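Local atomic coordinates of 432aa long hypothetical deoxyribodipyrimidine photolyase (Sulfolobus tokodaii, PDB entry 2E0I), a protein that binds two FAD molecules, one a likely light-harvesting antenna, and probably repairs ultraviolet-damaged DNA by light-driven splitting of cyclobutane pyrimidine dimers. Residues A[35-40]-A[74-79]. Numbering follows the deposited sequence.
Sequences ADPRQL and VFFGEA. With FAD (flavin-adenine dinucleotide), chain F.
Phe75 O accepts from Ala35 N at 2.9 Å in a parallel bridge. Phe76 pairs with Ala35 in this bridge, and CD1 of its ring packs on Ala35 CB at 3.7 Å. Pro37 CD lies over one ring face, offset toward the rim. Gly77 N closes the bridge on Ala35 O at 2.9 Å. Gly77 O receives a CA-H...O contact from Asp36 CA. The bridge joins edge strand 73-76 to strand 28-35 at their C-terminal ends, in the parallel sheet of the photolyase alpha/beta domain. One FAD sits at this end: Asp36 N donates to its O4 at 3.1 Å, and Gln39 NE2 reaches its phosphate oxygens. Glu78 lays CB and CG over one face of the Arg38 guanidinium. Its carboxylate stacks over the guanidinium, planes 9° apart. OE2 lies well out of that plane, so no N-H points at it, and its long salt bridge to Arg38 NH1 (3.6 Å) is charge attraction only. The stronger partner of OE2 is Lys81; NH1 also pairs with Glu80. At its edge the guanidinium grips Asp36 side-on, NH2 to OD1 (2.6 Å) and NE to OD2. Asp36 OD2 also caps helix 37-40 through Arg38 N. Ala79 N adds a weak bond to Asp36 OD1 at 3.5 Å.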
# COMPACT_ATOMS: atom_id res chain seq x y z
N ALA A 35 -16.70 4.30 9.38
CA ALA A 35 -15.46 4.42 10.14
C ALA A 35 -15.45 3.23 11.10
O ALA A 35 -16.23 3.19 12.06
CB ALA A 35 -15.44 5.73 10.91
N ASP A 36 -14.58 2.26 10.83
CA ASP A 36 -14.50 1.04 11.62
C ASP A 36 -13.41 1.09 12.70
O ASP A 36 -12.22 1.22 12.39
CB ASP A 36 -14.27 -0.15 10.68
CG ASP A 36 -14.42 -1.50 11.38
OD1 ASP A 36 -14.93 -2.45 10.73
OD2 ASP A 36 -14.03 -1.62 12.56
N PRO A 37 -13.82 0.99 13.97
CA PRO A 37 -12.88 1.02 15.10
C PRO A 37 -11.78 -0.05 15.05
O PRO A 37 -10.74 0.12 15.67
CB PRO A 37 -13.81 0.87 16.31
CG PRO A 37 -14.93 0.06 15.78
CD PRO A 37 -15.19 0.73 14.45
N ARG A 38 -12.02 -1.14 14.31
CA ARG A 38 -11.03 -2.21 14.20
C ARG A 38 -9.88 -1.77 13.31
O ARG A 38 -8.80 -2.35 13.35
CB ARG A 38 -11.65 -3.48 13.59
CG ARG A 38 -12.72 -4.09 14.47
CD ARG A 38 -13.47 -5.20 13.79
NE ARG A 38 -14.24 -4.71 12.67
CZ ARG A 38 -15.04 -5.47 11.93
NH1 ARG A 38 -15.17 -6.76 12.21
NH2 ARG A 38 -15.69 -4.95 10.91
N GLN A 39 -10.13 -0.73 12.52
CA GLN A 39 -9.14 -0.18 11.61
C GLN A 39 -8.60 1.16 12.09
O GLN A 39 -7.43 1.47 11.90
CB GLN A 39 -9.76 -0.02 10.21
CG GLN A 39 -10.17 -1.34 9.57
CD GLN A 39 -10.88 -1.17 8.24
OE1 GLN A 39 -12.03 -0.70 8.19
NE2 GLN A 39 -10.20 -1.54 7.15
N LEU A 40 -9.44 1.96 12.74
CA LEU A 40 -9.00 3.28 13.19
C LEU A 40 -8.54 3.43 14.64
O LEU A 40 -7.82 4.38 14.96
CB LEU A 40 -10.10 4.29 12.90
CG LEU A 40 -10.46 4.46 11.42
CD1 LEU A 40 -11.71 5.31 11.30
CD2 LEU A 40 -9.29 5.10 10.66
N VAL A 74 -21.74 9.36 6.72
CA VAL A 74 -20.80 8.64 7.57
C VAL A 74 -21.41 7.99 8.81
O VAL A 74 -22.27 8.56 9.48
CB VAL A 74 -19.66 9.58 8.02
CG1 VAL A 74 -18.67 8.81 8.87
CG2 VAL A 74 -18.98 10.18 6.80
N PHE A 75 -20.93 6.78 9.11
CA PHE A 75 -21.38 6.01 10.26
C PHE A 75 -20.16 5.52 11.01
O PHE A 75 -19.06 5.52 10.46
CB PHE A 75 -22.20 4.81 9.79
CG PHE A 75 -23.50 5.19 9.15
CD1 PHE A 75 -24.64 5.39 9.92
CD2 PHE A 75 -23.58 5.39 7.77
CE1 PHE A 75 -25.84 5.78 9.34
CE2 PHE A 75 -24.78 5.78 7.16
CZ PHE A 75 -25.92 5.98 7.96
N PHE A 76 -20.34 5.09 12.25
CA PHE A 76 -19.21 4.61 13.03
C PHE A 76 -19.51 3.26 13.65
O PHE A 76 -20.63 3.02 14.10
CB PHE A 76 -18.85 5.62 14.12
CG PHE A 76 -17.68 5.22 14.96
CD1 PHE A 76 -16.38 5.35 14.48
CD2 PHE A 76 -17.87 4.65 16.22
CE1 PHE A 76 -15.28 4.93 15.23
CE2 PHE A 76 -16.79 4.23 16.99
CZ PHE A 76 -15.49 4.36 16.49
N GLY A 77 -18.50 2.39 13.67
CA GLY A 77 -18.65 1.06 14.25
C GLY A 77 -18.14 -0.04 13.33
O GLY A 77 -17.60 0.23 12.26
N GLU A 78 -18.30 -1.29 13.74
CA GLU A 78 -17.88 -2.40 12.91
C GLU A 78 -18.88 -2.55 11.77
O GLU A 78 -20.08 -2.61 12.00
CB GLU A 78 -17.80 -3.69 13.74
CG GLU A 78 -16.80 -3.62 14.89
CD GLU A 78 -16.67 -4.93 15.65
OE1 GLU A 78 -16.06 -4.91 16.75
OE2 GLU A 78 -17.16 -5.97 15.16
N ALA A 79 -18.38 -2.59 10.54
CA ALA A 79 -19.23 -2.70 9.36
C ALA A 79 -20.48 -3.56 9.52
O ALA A 79 -21.59 -3.07 9.34
CB ALA A 79 -18.40 -3.22 8.20
PA FAD F . -6.67 -2.68 7.06
O1A FAD F . -5.29 -2.89 6.57
O2A FAD F . -7.14 -1.48 7.79
O5B FAD F . -6.57 -3.68 8.32
C5B FAD F . -7.76 -4.09 9.01
C4B FAD F . -7.45 -5.14 10.08
O4B FAD F . -6.41 -6.00 9.59
C3B FAD F . -6.89 -4.49 11.35
O3B FAD F . -7.10 -5.36 12.47
C2B FAD F . -5.40 -4.42 11.01
O2B FAD F . -4.64 -4.36 12.22
C1B FAD F . -5.23 -5.81 10.39
N9A FAD F . -3.99 -5.90 9.57
C8A FAD F . -3.64 -5.06 8.60
N7A FAD F . -2.50 -5.46 8.04
C5A FAD F . -2.12 -6.57 8.66
C6A FAD F . -1.05 -7.45 8.51
N6A FAD F . -0.10 -7.21 7.61
N1A FAD F . -0.97 -8.52 9.31
C2A FAD F . -1.88 -8.75 10.24
N3A FAD F . -2.91 -7.94 10.41
C4A FAD F . -3.06 -6.85 9.64
N1 FAD F . -11.94 1.41 5.22
C2 FAD F . -13.21 1.59 5.78
O2 FAD F . -14.22 1.22 5.17
N3 FAD F . -13.33 2.14 7.06
C4 FAD F . -12.19 2.50 7.78
O4 FAD F . -12.30 2.99 8.91
C4X FAD F . -10.93 2.30 7.23
N5 FAD F . -9.77 2.60 7.98
C5X FAD F . -8.50 2.38 7.43
C6 FAD F . -7.37 2.59 8.21
C7 FAD F . -6.11 2.28 7.71
C7M FAD F . -4.88 2.52 8.59
C8 FAD F . -5.98 1.77 6.42
C8M FAD F . -4.61 1.42 5.85
C9 FAD F . -7.12 1.56 5.64
C9A FAD F . -8.38 1.87 6.14
N10 FAD F . -9.53 1.61 5.38
C10 FAD F . -10.80 1.76 5.95
C1' FAD F . -9.43 1.11 3.99
C2' FAD F . -9.22 -0.41 3.93
O2' FAD F . -8.05 -0.69 3.14
C3' FAD F . -10.45 -1.09 3.32
O3' FAD F . -11.58 -0.89 4.18
C4' FAD F . -10.20 -2.59 3.14
O4' FAD F . -11.28 -3.16 2.39
C5' FAD F . -10.11 -3.30 4.50
O5' FAD F . -9.20 -4.40 4.46
P FAD F . -7.66 -4.18 4.87
O1P FAD F . -7.04 -5.53 4.96
O2P FAD F . -7.04 -3.18 3.97
O3P FAD F . -7.81 -3.59 6.35